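Local coordinates for protein putative thioesterase (Escherichia coli, PDB 5UGZ) that works as an unusual type II thioesterase in colibactin biosynthesis, releasing intermediates from the NRPS/PKS assembly line, probably by thioester hydrolysis, at residues A[45-50]-A[249-253]; A[91-97]-A[119-125]; A[54-58]-A[78-83]; A[193-199]-A[220-226]. All coordinates share one frame; numbering follows the deposited sequence.

Contact 1. Residues A[45-50]-A[249-253]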
loop_
_atom_site.group_PDB
_atom_site.type_symbol
_atom_site.label_atom_id
_atom_site.label_comp_id
_atom_site.label_asym_id
_atom_site.label_seq_id
_atom_site.Cartn_x
_atom_site.Cartn_y
_atom_site.Cartn_z
ATOM N N VAL A 45 15.818 6.784 -7.570
ATOM C CA VAL A 45 15.707 8.021 -6.798
ATOM C C VAL A 45 15.871 7.810 -5.295
ATOM O O VAL A 45 16.179 8.773 -4.567
ATOM C CB VAL A 45 14.360 8.729 -7.101
ATOM C CG1 VAL A 45 14.469 9.542 -8.378
ATOM C CG2 VAL A 45 13.247 7.715 -7.287
ATOM N N LEU A 46 15.712 6.596 -4.779
ATOM C CA LEU A 46 15.838 6.348 -3.349
ATOM C C LEU A 46 17.252 6.634 -2.863
ATOM O O LEU A 46 18.235 6.496 -3.604
ATOM C CB LEU A 46 15.493 4.899 -3.021
ATOM C CG LEU A 46 14.067 4.476 -2.761
ATOM C CD1 LEU A 46 14.033 2.976 -2.855
ATOM C CD2 LEU A 46 13.630 4.927 -1.368
ATOM N N SER A 47 17.347 6.990 -1.583
ATOM C CA SER A 47 18.630 7.329 -0.990
ATOM C C SER A 47 19.544 6.116 -1.011
ATOM O O SER A 47 19.105 4.977 -0.872
ATOM C CB SER A 47 18.442 7.834 0.441
ATOM O OG SER A 47 17.784 9.087 0.464
ATOM N N ASP A 48 20.839 6.373 -1.165
ATOM C CA ASP A 48 21.783 5.290 -1.421
ATOM C C ASP A 48 21.900 4.300 -0.265
ATOM O O ASP A 48 22.289 3.151 -0.491
ATOM C CB ASP A 48 23.148 5.889 -1.770
ATOM C CG ASP A 48 23.083 6.774 -3.004
ATOM O OD1 ASP A 48 22.369 6.382 -3.956
ATOM O OD2 ASP A 48 23.721 7.857 -3.018
ATOM N N ASN A 49 21.577 4.701 0.965
ATOM C CA ASN A 49 21.561 3.764 2.076
ATOM C C ASN A 49 20.162 3.233 2.377
ATOM O O ASN A 49 19.895 2.828 3.511
ATOM C CB ASN A 49 22.151 4.408 3.326
ATOM C CG ASN A 49 21.205 5.360 3.977
ATOM O OD1 ASN A 49 20.383 5.984 3.312
ATOM N ND2 ASN A 49 21.306 5.484 5.289
ATOM N N ILE A 50 19.264 3.233 1.395
ATOM C CA ILE A 50 17.955 2.595 1.514
ATOM C C ILE A 50 17.931 1.420 0.550
ATOM O O ILE A 50 18.122 1.597 -0.662
ATOM C CB ILE A 50 16.797 3.562 1.222
ATOM C CG1 ILE A 50 16.866 4.803 2.123
ATOM C CG2 ILE A 50 15.461 2.835 1.398
ATOM C CD1 ILE A 50 15.852 5.859 1.787
ATOM N N VAL A 249 9.798 10.292 0.876
ATOM C CA VAL A 249 10.319 9.144 1.617
ATOM C C VAL A 249 11.758 9.403 2.023
ATOM O O VAL A 249 12.156 9.125 3.163
ATOM C CB VAL A 249 10.189 7.846 0.786
ATOM C CG1 VAL A 249 10.983 6.727 1.412
ATOM C CG2 VAL A 249 8.737 7.428 0.668
ATOM N N ASN A 250 12.559 9.947 1.096
ATOM C CA ASN A 250 13.969 10.227 1.373
ATOM C C ASN A 250 14.118 11.220 2.521
ATOM O O ASN A 250 14.925 11.012 3.429
ATOM C CB ASN A 250 14.663 10.762 0.115
ATOM C CG ASN A 250 14.936 9.676 -0.933
ATOM O OD1 ASN A 250 14.887 8.477 -0.648
ATOM N ND2 ASN A 250 15.240 10.108 -2.154
ATOM N N GLN A 251 13.335 12.303 2.490
ATOM C CA GLN A 251 13.404 13.367 3.490
ATOM C C GLN A 251 12.861 12.926 4.841
ATOM O O GLN A 251 13.310 13.420 5.882
ATOM C CB GLN A 251 12.618 14.575 2.997
ATOM C CG GLN A 251 12.157 15.483 4.103
ATOM C CD GLN A 251 11.031 16.374 3.668
ATOM O OE1 GLN A 251 9.960 15.910 3.296
ATOM N NE2 GLN A 251 11.270 17.666 3.699
ATOM N N THR A 252 11.883 12.021 4.844
ATOM C CA THR A 252 11.390 11.439 6.089
ATOM C C THR A 252 12.468 10.618 6.784
ATOM O O THR A 252 12.677 10.738 8.000
ATOM C CB THR A 252 10.177 10.569 5.793
ATOM O OG1 THR A 252 9.185 11.377 5.157
ATOM C CG2 THR A 252 9.619 9.964 7.085
ATOM N N ILE A 253 13.162 9.779 6.014
ATOM C CA ILE A 253 14.202 8.912 6.555
ATOM C C ILE A 253 15.445 9.717 6.919
ATOM O O ILE A 253 16.051 9.509 7.977
ATOM C CB ILE A 253 14.511 7.796 5.543
ATOM C CG1 ILE A 253 13.307 6.850 5.451
ATOM C CG2 ILE A 253 15.795 7.046 5.928
ATOM C CD1 ILE A 253 13.491 5.708 4.502
#
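The side-chain amide of Asn250 works with both ends on the loop 45-50. Its ND2 donates to Val45 O over 2.9 Å with an N-H...O angle of 158°, and the accepting oxygen lies in the plane of the amide. Its OD1 takes the backbone N-H of Ser47, with N to OD1 at 3.0 Å; this second bond is more bent, at 136°, the donor standing above the carbonyl plane and not on a lone pair. CG is anti to the carbonyl carbon of Asn250 (chi1 -74°), which brings the amide up against the loop, and the pair of bonds then fixes its rotation. Ser47 turns its CB to the helix as well, bringing OG within 3.2 Å of Asn250 OD1.

One side chain thus grips a backbone C=O and the N-H two residues on, and it joins the long C-terminal helix 242-259 to the type I turn Ser47-Ile50 that leads into strand 50-54, an outer strand of the parallel sheet.

Apolar groups flank the amide. Ile50 and Ile253 reach toward each other tip to tip, CD1 to CD1 at 3.6 Å, and Ile50 CD1 also lies 3.7 Å from Asn250 OD1. Leu46 crosses the amide at about a right angle, and its CD2 meets Val249 CG1 at 4.2 Å. Leu26 of strand 24-29 is touched by Leu46, Ile50 and Val249 alike, while within the turn Asn49 ND2 is hydrogen-bonded to Glu257 OE2 of the same helix.

Contact 2. Residues A[91-97]-A[119-125]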
loop_
_atom_site.group_PDB
_atom_site.type_symbol
_atom_site.label_atom_id
_atom_site.label_comp_id
_atom_site.label_asym_id
_atom_site.label_seq_id
_atom_site.Cartn_x
_atom_site.Cartn_y
_atom_site.Cartn_z
ATOM N N ASP A 91 16.956 -1.300 10.968
ATOM C CA ASP A 91 15.911 -0.320 10.697
ATOM C C ASP A 91 15.103 -0.687 9.460
ATOM O O ASP A 91 15.628 -1.216 8.483
ATOM C CB ASP A 91 16.515 1.063 10.480
ATOM C CG ASP A 91 17.412 1.477 11.610
ATOM O OD1 ASP A 91 16.890 1.802 12.700
ATOM O OD2 ASP A 91 18.641 1.469 11.411
ATOM N N TYR A 92 13.821 -0.340 9.480
ATOM C CA TYR A 92 12.989 -0.571 8.305
ATOM C C TYR A 92 11.782 0.358 8.336
ATOM O O TYR A 92 11.389 0.873 9.387
ATOM C CB TYR A 92 12.558 -2.045 8.220
ATOM C CG TYR A 92 11.540 -2.460 9.258
ATOM C CD1 TYR A 92 10.185 -2.407 8.978
ATOM C CD2 TYR A 92 11.932 -2.899 10.513
ATOM C CE1 TYR A 92 9.264 -2.770 9.897
ATOM C CE2 TYR A 92 10.997 -3.259 11.467
ATOM C CZ TYR A 92 9.659 -3.194 11.144
ATOM O OH TYR A 92 8.690 -3.561 12.058
ATOM N N ALA A 93 11.218 0.583 7.155
ATOM C CA ALA A 93 9.978 1.322 6.973
ATOM C C ALA A 93 9.064 0.488 6.092
ATOM O O ALA A 93 9.487 -0.505 5.510
ATOM C CB ALA A 93 10.218 2.690 6.332
ATOM N N ILE A 94 7.800 0.898 5.990
ATOM C CA ILE A 94 6.817 0.223 5.153
ATOM C C ILE A 94 6.016 1.264 4.389
ATOM O O ILE A 94 5.487 2.204 4.987
ATOM C CB ILE A 94 5.872 -0.673 5.968
ATOM C CG1 ILE A 94 6.694 -1.467 6.992
ATOM C CG2 ILE A 94 5.043 -1.565 5.014
ATOM C CD1 ILE A 94 5.913 -2.444 7.818
ATOM N N PHE A 95 5.938 1.096 3.070
ATOM C CA PHE A 95 5.128 1.928 2.201
ATOM C C PHE A 95 4.104 1.031 1.522
ATOM O O PHE A 95 4.442 -0.063 1.073
ATOM C CB PHE A 95 6.004 2.649 1.141
ATOM C CG PHE A 95 5.222 3.481 0.163
ATOM C CD1 PHE A 95 4.542 2.884 -0.897
ATOM C CD2 PHE A 95 5.156 4.860 0.302
ATOM C CE1 PHE A 95 3.802 3.641 -1.802
ATOM C CE2 PHE A 95 4.419 5.631 -0.611
ATOM C CZ PHE A 95 3.742 5.013 -1.661
ATOM N N GLY A 96 2.861 1.490 1.456
ATOM C CA GLY A 96 1.834 0.791 0.697
ATOM C C GLY A 96 0.888 1.801 0.100
ATOM O O GLY A 96 0.642 2.853 0.688
ATOM N N HIS A 97 0.373 1.498 -1.094
ATOM C CA HIS A 97 -0.605 2.344 -1.773
ATOM C C HIS A 97 -1.953 1.635 -1.787
ATOM O O HIS A 97 -2.039 0.455 -2.150
ATOM C CB HIS A 97 -0.179 2.692 -3.207
ATOM C CG HIS A 97 -1.051 3.727 -3.868
ATOM N ND1 HIS A 97 -0.873 5.084 -3.689
ATOM C CD2 HIS A 97 -2.118 3.601 -4.692
ATOM C CE1 HIS A 97 -1.783 5.745 -4.381
ATOM N NE2 HIS A 97 -2.552 4.868 -4.997
ATOM N N PRO A 119 8.967 -0.246 13.226
ATOM C CA PRO A 119 9.572 0.432 12.073
ATOM C C PRO A 119 10.038 1.843 12.420
ATOM O O PRO A 119 9.622 2.427 13.421
ATOM C CB PRO A 119 8.433 0.471 11.045
ATOM C CG PRO A 119 7.180 0.260 11.870
ATOM C CD PRO A 119 7.582 -0.665 12.948
ATOM N N CYS A 120 10.913 2.379 11.554
ATOM C CA CYS A 120 11.319 3.790 11.598
ATOM C C CYS A 120 10.140 4.720 11.357
ATOM O O CYS A 120 9.969 5.734 12.053
ATOM C CB CYS A 120 12.351 4.095 10.504
ATOM S SG CYS A 120 13.912 3.345 10.597
ATOM N N ALA A 121 9.383 4.434 10.300
ATOM C CA ALA A 121 8.318 5.265 9.765
ATOM C C ALA A 121 7.451 4.390 8.884
ATOM O O ALA A 121 7.869 3.321 8.435
ATOM C CB ALA A 121 8.855 6.439 8.948
ATOM N N LEU A 122 6.240 4.873 8.642
ATOM C CA LEU A 122 5.233 4.185 7.853
ATOM C C LEU A 122 4.626 5.195 6.908
ATOM O O LEU A 122 4.370 6.333 7.304
ATOM C CB LEU A 122 4.118 3.567 8.726
ATOM C CG LEU A 122 4.490 2.387 9.633
ATOM C CD1 LEU A 122 3.398 2.183 10.656
ATOM C CD2 LEU A 122 4.705 1.110 8.842
ATOM N N PHE A 123 4.387 4.768 5.667
ATOM C CA PHE A 123 3.827 5.605 4.613
ATOM C C PHE A 123 2.556 4.941 4.116
ATOM O O PHE A 123 2.593 3.793 3.670
ATOM C CB PHE A 123 4.825 5.791 3.461
ATOM C CG PHE A 123 6.167 6.299 3.896
ATOM C CD1 PHE A 123 6.421 7.660 3.952
ATOM C CD2 PHE A 123 7.172 5.416 4.270
ATOM C CE1 PHE A 123 7.657 8.140 4.354
ATOM C CE2 PHE A 123 8.408 5.885 4.687
ATOM C CZ PHE A 123 8.648 7.257 4.730
ATOM N N PHE A 124 1.434 5.643 4.212
ATOM C CA PHE A 124 0.161 5.150 3.699
ATOM C C PHE A 124 -0.254 6.090 2.583
ATOM O O PHE A 124 -0.646 7.234 2.837
ATOM C CB PHE A 124 -0.908 5.061 4.786
ATOM C CG PHE A 124 -0.501 4.220 5.967
ATOM C CD1 PHE A 124 -0.355 2.846 5.839
ATOM C CD2 PHE A 124 -0.245 4.797 7.201
ATOM C CE1 PHE A 124 0.031 2.068 6.919
ATOM C CE2 PHE A 124 0.142 4.015 8.276
ATOM C CZ PHE A 124 0.278 2.651 8.129
ATOM N N SER A 125 -0.154 5.601 1.356
ATOM C CA SER A 125 -0.416 6.383 0.166
ATOM C C SER A 125 -1.784 6.012 -0.407
ATOM O O SER A 125 -2.147 4.831 -0.472
ATOM C CB SER A 125 0.705 6.140 -0.845
ATOM O OG SER A 125 0.606 6.980 -1.963
#
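Strands 91-97 and 121-125 are the two arms of a beta-alpha-beta crossover whose helix is 99-113, and they lie side by side in the middle of the parallel sheet. Their axes approach to 4.8 Å at only 5° from parallel. Cys120 N binds Tyr92 O at 2.7 Å; farther on, Ile94 O accepts from Phe123 N (2.9 Å) and Gly96 O from Ser125 N (2.9 Å), with Phe123 O receiving Gly96 N between them. The bond from Ile94 N to Ala121 O is weak.

Toward helix 99-113, Pro119 sits on one face of the Tyr92 ring, its CA 3.9 Å from the centroid in a CH-pi contact, while Tyr92 OH is held by Asp117 O. Ile94 and Leu122 run alongside each other, CB to CD2 at 3.6 Å.

The other face carries Phe95, Phe123, His97 and Ser125. The side chains of Phe95 and Phe123 cross at about a right angle, CD2 of Phe95 pressing on CB of Phe123. With CG anti to its own N (chi1 177°), the Phe95 ring runs on to Ser125, its CZ 3.3 Å from Ser125 CB. Ser125 OG lies in the plane of the His97 ring at its edge, hydrogen-bonded to ND1 at 3.0 Å, which limits how the imidazole can turn; His235 and Phe237 meet the same ring.

Gly96 opens a Gly-X-Ser-X-Gly sequence, so this strand end, running into helix 99-113, is consistent with the nucleophile elbow of an alpha/beta-hydrolase fold, as expected in a thioesterase.

Contact 3. Residues A[54-58]-A[78-83]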
loop_
_atom_site.group_PDB
_atom_site.type_symbol
_atom_site.label_atom_id
_atom_site.label_comp_id
_atom_site.label_asym_id
_atom_site.label_seq_id
_atom_site.Cartn_x
_atom_site.Cartn_y
_atom_site.Cartn_z
ATOM N N PRO A 54 10.651 -4.650 -2.411
ATOM C CA PRO A 54 9.260 -4.818 -2.842
ATOM C C PRO A 54 8.729 -6.167 -2.400
ATOM O O PRO A 54 9.401 -7.185 -2.523
ATOM C CB PRO A 54 9.345 -4.714 -4.370
ATOM C CG PRO A 54 10.670 -4.028 -4.650
ATOM C CD PRO A 54 11.578 -4.466 -3.540
ATOM N N LEU A 55 7.518 -6.171 -1.863
ATOM C CA LEU A 55 6.895 -7.402 -1.387
ATOM C C LEU A 55 5.839 -7.816 -2.393
ATOM O O LEU A 55 4.924 -7.038 -2.684
ATOM C CB LEU A 55 6.286 -7.225 0.006
ATOM C CG LEU A 55 7.285 -7.041 1.158
ATOM C CD1 LEU A 55 6.592 -7.054 2.503
ATOM C CD2 LEU A 55 8.421 -8.048 1.140
ATOM N N GLU A 56 5.981 -9.028 -2.938
ATOM C CA GLU A 56 5.093 -9.511 -3.984
ATOM C C GLU A 56 3.922 -10.264 -3.370
ATOM O O GLU A 56 4.124 -11.366 -2.844
ATOM C CB GLU A 56 5.843 -10.418 -4.950
ATOM C CG GLU A 56 5.048 -10.767 -6.205
ATOM C CD GLU A 56 5.062 -9.661 -7.246
ATOM O OE1 GLU A 56 6.022 -9.591 -8.046
ATOM O OE2 GLU A 56 4.104 -8.869 -7.279
ATOM N N PRO A 57 2.692 -9.736 -3.444
ATOM C CA PRO A 57 1.509 -10.514 -3.060
ATOM C C PRO A 57 1.339 -11.732 -3.952
ATOM O O PRO A 57 1.738 -11.725 -5.112
ATOM C CB PRO A 57 0.352 -9.531 -3.270
ATOM C CG PRO A 57 0.974 -8.201 -3.415
ATOM C CD PRO A 57 2.334 -8.409 -3.962
ATOM N N ALA A 58 0.705 -12.768 -3.407
ATOM C CA ALA A 58 0.589 -14.032 -4.110
ATOM C C ALA A 58 -0.342 -13.906 -5.312
ATOM O O ALA A 58 -1.308 -13.139 -5.301
ATOM C CB ALA A 58 0.077 -15.118 -3.163
ATOM N N ASP A 78 0.856 -14.222 4.390
ATOM C CA ASP A 78 1.615 -14.454 3.163
ATOM C C ASP A 78 2.743 -13.437 3.011
ATOM O O ASP A 78 3.890 -13.807 2.752
ATOM C CB ASP A 78 0.645 -14.410 1.977
ATOM C CG ASP A 78 1.312 -14.616 0.626
ATOM O OD1 ASP A 78 1.722 -15.755 0.319
ATOM O OD2 ASP A 78 1.360 -13.640 -0.154
ATOM N N LEU A 79 2.443 -12.146 3.191
ATOM C CA LEU A 79 3.480 -11.114 3.048
ATOM C C LEU A 79 4.526 -11.196 4.158
ATOM O O LEU A 79 5.719 -10.989 3.903
ATOM C CB LEU A 79 2.855 -9.727 3.023
ATOM C CG LEU A 79 2.182 -9.396 1.699
ATOM C CD1 LEU A 79 1.513 -8.042 1.800
ATOM C CD2 LEU A 79 3.177 -9.434 0.565
ATOM N N TYR A 80 4.109 -11.502 5.394
ATOM C CA TYR A 80 5.081 -11.692 6.459
ATOM C C TYR A 80 6.123 -12.738 6.087
ATOM O O TYR A 80 7.310 -12.572 6.392
ATOM C CB TYR A 80 4.391 -12.084 7.758
ATOM C CG TYR A 80 5.412 -12.299 8.853
ATOM C CD1 TYR A 80 6.053 -11.214 9.453
ATOM C CD2 TYR A 80 5.774 -13.582 9.255
ATOM C CE1 TYR A 80 7.008 -11.405 10.441
ATOM C CE2 TYR A 80 6.729 -13.769 10.240
ATOM C CZ TYR A 80 7.335 -12.672 10.826
ATOM O OH TYR A 80 8.282 -12.848 11.801
ATOM N N GLN A 81 5.702 -13.838 5.448
ATOM C CA GLN A 81 6.668 -14.830 4.983
ATOM C C GLN A 81 7.639 -14.216 3.974
ATOM O O GLN A 81 8.821 -14.582 3.928
ATOM C CB GLN A 81 5.947 -16.041 4.371
ATOM C CG GLN A 81 5.195 -16.919 5.360
ATOM C CD GLN A 81 6.036 -17.301 6.565
ATOM O OE1 GLN A 81 7.270 -17.224 6.532
ATOM N NE2 GLN A 81 5.373 -17.700 7.644
ATOM N N GLN A 82 7.155 -13.293 3.143
ATOM C CA GLN A 82 8.055 -12.566 2.252
ATOM C C GLN A 82 9.007 -11.688 3.053
ATOM O O GLN A 82 10.230 -11.746 2.877
ATOM C CB GLN A 82 7.247 -11.721 1.269
ATOM C CG GLN A 82 6.137 -12.470 0.568
ATOM C CD GLN A 82 6.603 -13.795 0.060
ATOM O OE1 GLN A 82 7.626 -13.876 -0.621
ATOM N NE2 GLN A 82 5.878 -14.864 0.413
ATOM N N PHE A 83 8.443 -10.876 3.946
ATOM C CA PHE A 83 9.205 -9.981 4.806
ATOM C C PHE A 83 10.401 -10.684 5.437
ATOM O O PHE A 83 11.517 -10.150 5.416
ATOM C CB PHE A 83 8.245 -9.418 5.862
ATOM C CG PHE A 83 8.905 -8.677 6.989
ATOM C CD1 PHE A 83 9.292 -7.358 6.840
ATOM C CD2 PHE A 83 9.094 -9.294 8.211
ATOM C CE1 PHE A 83 9.865 -6.687 7.871
ATOM C CE2 PHE A 83 9.674 -8.618 9.249
ATOM C CZ PHE A 83 10.061 -7.324 9.079
HETATM O O HOH W 1 7.917 -11.015 -2.056
#
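Leu55 and the end of helix 72-83 meet chiefly through aliphatic carbon. Leu55 CB faces Leu79 CD2 at 3.9 Å, and its CD2 branch lies 3.9 Å from Gln82 CB, the Leu55 and Gln82 side chains sliding past each other in opposite directions. The other branch, CD1, is more loosely set against Phe83 CB at 4.4 Å. Leu79 CD2 packs against the loop backbone, 4.0 Å from both Glu56 O and Pro57 N.

The polar contacts are less direct. A water accepts from Glu56 N at 2.9 Å and donates to Gln82 OE1, joining loop to helix. Gln82 is bent at chi2 (-46°), which folds the amide back along its own helix: NE2 donates to Asp78 O one turn earlier at 3.2 Å, while OE1 is also bound by Lys85 NZ. At the other end Asp78 OD2 comes within 3.4 Å of Ala58 N, and OD1 forms a salt bridge with Arg63. Since Arg63 NH1 also binds Glu56 O, one arginine ties together both sides of the contact.

The loop continues from strand 50-54, and Leu55 is still backbone-bonded to Cys28. Helix 72-83 lies against the sheet here: Leu55 and Leu79 share Leu29 of strand 24-29, and helix 99-113 closes in beside them with Leu107 on Leu55 and Met103 on Leu79.

Contact 4. Residues A[193-199]-A[220-226]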
loop_
_atom_site.group_PDB
_atom_site.type_symbol
_atom_site.label_atom_id
_atom_site.label_comp_id
_atom_site.label_asym_id
_atom_site.label_seq_id
_atom_site.Cartn_x
_atom_site.Cartn_y
_atom_site.Cartn_z
ATOM N N THR A 193 -0.418 1.097 20.322
ATOM C CA THR A 193 -0.306 2.278 19.473
ATOM C C THR A 193 1.090 2.302 18.873
ATOM O O THR A 193 2.084 2.175 19.601
ATOM C CB THR A 193 -0.543 3.576 20.254
ATOM O OG1 THR A 193 -1.850 3.564 20.825
ATOM C CG2 THR A 193 -0.465 4.760 19.329
ATOM N N LEU A 194 1.162 2.457 17.552
ATOM C CA LEU A 194 2.450 2.650 16.903
ATOM C C LEU A 194 3.164 3.841 17.531
ATOM O O LEU A 194 2.535 4.782 18.026
ATOM C CB LEU A 194 2.255 2.847 15.393
ATOM C CG LEU A 194 1.578 1.640 14.713
ATOM C CD1 LEU A 194 1.260 1.897 13.261
ATOM C CD2 LEU A 194 2.434 0.414 14.841
ATOM N N THR A 195 4.493 3.779 17.545
ATOM C CA THR A 195 5.326 4.848 18.081
ATOM C C THR A 195 6.310 5.377 17.037
ATOM O O THR A 195 7.430 5.760 17.368
ATOM C CB THR A 195 6.094 4.378 19.311
ATOM O OG1 THR A 195 7.056 3.398 18.916
ATOM C CG2 THR A 195 5.180 3.766 20.311
ATOM N N CYS A 196 5.920 5.383 15.774
ATOM C CA CYS A 196 6.737 5.944 14.714
ATOM C C CYS A 196 5.913 6.967 13.952
ATOM O O CYS A 196 4.685 7.000 14.071
ATOM C CB CYS A 196 7.240 4.851 13.765
ATOM S SG CYS A 196 5.928 3.970 12.923
ATOM N N PRO A 197 6.561 7.838 13.181
ATOM C CA PRO A 197 5.805 8.811 12.388
ATOM C C PRO A 197 5.054 8.134 11.248
ATOM O O PRO A 197 5.508 7.145 10.671
ATOM C CB PRO A 197 6.888 9.761 11.858
ATOM C CG PRO A 197 8.135 9.407 12.595
ATOM C CD PRO A 197 8.013 8.000 13.025
ATOM N N ILE A 198 3.872 8.665 10.949
ATOM C CA ILE A 198 3.063 8.239 9.815
ATOM C C ILE A 198 3.070 9.360 8.785
ATOM O O ILE A 198 2.817 10.520 9.123
ATOM C CB ILE A 198 1.618 7.910 10.238
ATOM C CG1 ILE A 198 1.556 6.648 11.106
ATOM C CG2 ILE A 198 0.722 7.805 9.025
ATOM C CD1 ILE A 198 0.131 6.158 11.363
ATOM N N VAL A 199 3.347 9.022 7.533
ATOM C CA VAL A 199 3.250 9.974 6.433
ATOM C C VAL A 199 2.144 9.504 5.502
ATOM O O VAL A 199 2.099 8.328 5.134
ATOM C CB VAL A 199 4.583 10.123 5.675
ATOM C CG1 VAL A 199 4.462 11.161 4.558
ATOM C CG2 VAL A 199 5.699 10.481 6.645
ATOM N N PHE A 220 -3.451 6.358 15.507
ATOM C CA PHE A 220 -2.785 5.072 15.340
ATOM C C PHE A 220 -1.290 5.126 15.625
ATOM O O PHE A 220 -0.630 4.083 15.596
ATOM C CB PHE A 220 -3.048 4.537 13.925
ATOM C CG PHE A 220 -4.469 4.121 13.713
ATOM C CD1 PHE A 220 -4.950 2.965 14.294
ATOM C CD2 PHE A 220 -5.341 4.910 12.983
ATOM C CE1 PHE A 220 -6.267 2.590 14.127
ATOM C CE2 PHE A 220 -6.665 4.536 12.808
ATOM C CZ PHE A 220 -7.129 3.387 13.382
ATOM N N THR A 221 -0.751 6.312 15.920
ATOM C CA THR A 221 0.631 6.474 16.342
ATOM C C THR A 221 0.700 7.552 17.416
ATOM O O THR A 221 -0.117 8.475 17.442
ATOM C CB THR A 221 1.535 6.848 15.155
ATOM O OG1 THR A 221 2.901 6.934 15.590
ATOM C CG2 THR A 221 1.115 8.181 14.579
ATOM N N THR A 222 1.673 7.419 18.320
ATOM C CA THR A 222 1.926 8.488 19.280
ATOM C C THR A 222 2.774 9.605 18.706
ATOM O O THR A 222 2.922 10.645 19.358
ATOM C CB THR A 222 2.642 7.967 20.510
ATOM O OG1 THR A 222 3.913 7.445 20.111
ATOM C CG2 THR A 222 1.826 6.894 21.192
ATOM N N ARG A 223 3.347 9.421 17.524
ATOM C CA ARG A 223 4.182 10.449 16.938
ATOM C C ARG A 223 3.382 11.274 15.940
ATOM O O ARG A 223 2.165 11.136 15.786
ATOM C CB ARG A 223 5.441 9.838 16.325
ATOM C CG ARG A 223 6.279 9.215 17.409
ATOM C CD ARG A 223 7.756 9.088 17.102
ATOM N NE ARG A 223 8.351 10.254 16.459
ATOM C CZ ARG A 223 9.630 10.311 16.108
ATOM N NH1 ARG A 223 10.427 9.283 16.360
ATOM N NH2 ARG A 223 10.121 11.382 15.507
ATOM N N LYS A 224 4.083 12.205 15.311
ATOM C CA LYS A 224 3.468 13.112 14.363
ATOM C C LYS A 224 2.968 12.340 13.142
ATOM O O LYS A 224 3.678 11.497 12.586
ATOM C CB LYS A 224 4.496 14.177 13.971
ATOM C CG LYS A 224 4.092 15.126 12.880
ATOM C CD LYS A 224 5.222 16.104 12.621
ATOM C CE LYS A 224 4.802 17.282 11.740
ATOM N NZ LYS A 224 4.839 16.969 10.264
ATOM N N THR A 225 1.729 12.598 12.750
ATOM C CA THR A 225 1.259 12.283 11.411
ATOM C C THR A 225 1.509 13.481 10.501
ATOM O O THR A 225 1.442 14.633 10.941
ATOM C CB THR A 225 -0.227 11.939 11.440
ATOM O OG1 THR A 225 -0.419 10.729 12.188
ATOM C CG2 THR A 225 -0.781 11.792 10.032
ATOM N N ARG A 226 1.812 13.214 9.235
ATOM C CA ARG A 226 2.069 14.284 8.277
ATOM C C ARG A 226 1.402 13.961 6.949
ATOM O O ARG A 226 1.514 12.837 6.447
ATOM C CB ARG A 226 3.567 14.491 8.051
ATOM C CG ARG A 226 3.838 15.410 6.902
ATOM C CD ARG A 226 5.286 15.395 6.518
ATOM N NE ARG A 226 5.622 16.593 5.760
ATOM C CZ ARG A 226 6.679 16.701 4.967
ATOM N NH1 ARG A 226 7.503 15.673 4.817
ATOM N NH2 ARG A 226 6.906 17.834 4.310
HETATM O O HOH W 2 4.831 12.258 9.878
#
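Leu194 and Thr221 form a single backbone bridge, with Thr222 N to Leu194 O at 2.8 Å, and after a gap over Thr195 to Pro197 the chains pair again as parallel strands through Ile198 N to Lys224 O and Arg226 N to Ile198 O (2.9 Å). Beside that gap Thr221 puts OG1 anti to its own N (chi1 -177°), where it accepts from Arg223 N at 3.2 Å in an ST turn; OG1 also points at Cys196 O, although the very short modelled separation makes the details there doubtful. The Thr221 and Ile198 side chains slide past each other, CG2 of Thr221 3.8 Å from CG1 of Ile198. Arg223 bends at chi3 and lies alongside Pro197, whose CG stands over the centre of one guanidinium face, 3.9 Å from CZ, while Arg223 NH1 is bound to Gly260 O. Thr193 and Thr222 touch through their methyls, CG2 to CG2 at 3.6 Å. A water donates to both Ile198 O (2.8 Å) and Lys224 O (3.0 Å).

The Thr221 hydroxyl thus takes Arg223 N where pairing lapses, and the water gives two already paired carbonyls a second donor; Thr225 OG1, buried here, has no partner in the model, a probable small energetic cost.

Overall arrangement
The parallel sheet organises all four contacts. Contacts 2 and 4, centres 11 Å apart, are two seams of it separated by one more, which Leu122 and Val199 close: Leu122 O binds Val199 N and Val199 O binds Phe124 N, both at 2.9 Å. Contact 1 encloses the other three along the chain, and its helix packs on one face of the sheet, Val249 and Thr252 lying on Phe123 of contact 2 and Gln251 OE1 reaching Arg226 NH1 of contact 4. Contact 3 stands apart, its centre about 23 Å from that of contact 4 and 15 Å from that of contact 2. The side chain of Leu79 comes near, without touching, the probable nucleophile elbow that contact 2 leads into, and a beta-mercaptoethanol, probably from crystallisation, lies about 4 Å from the side chain of Asp78.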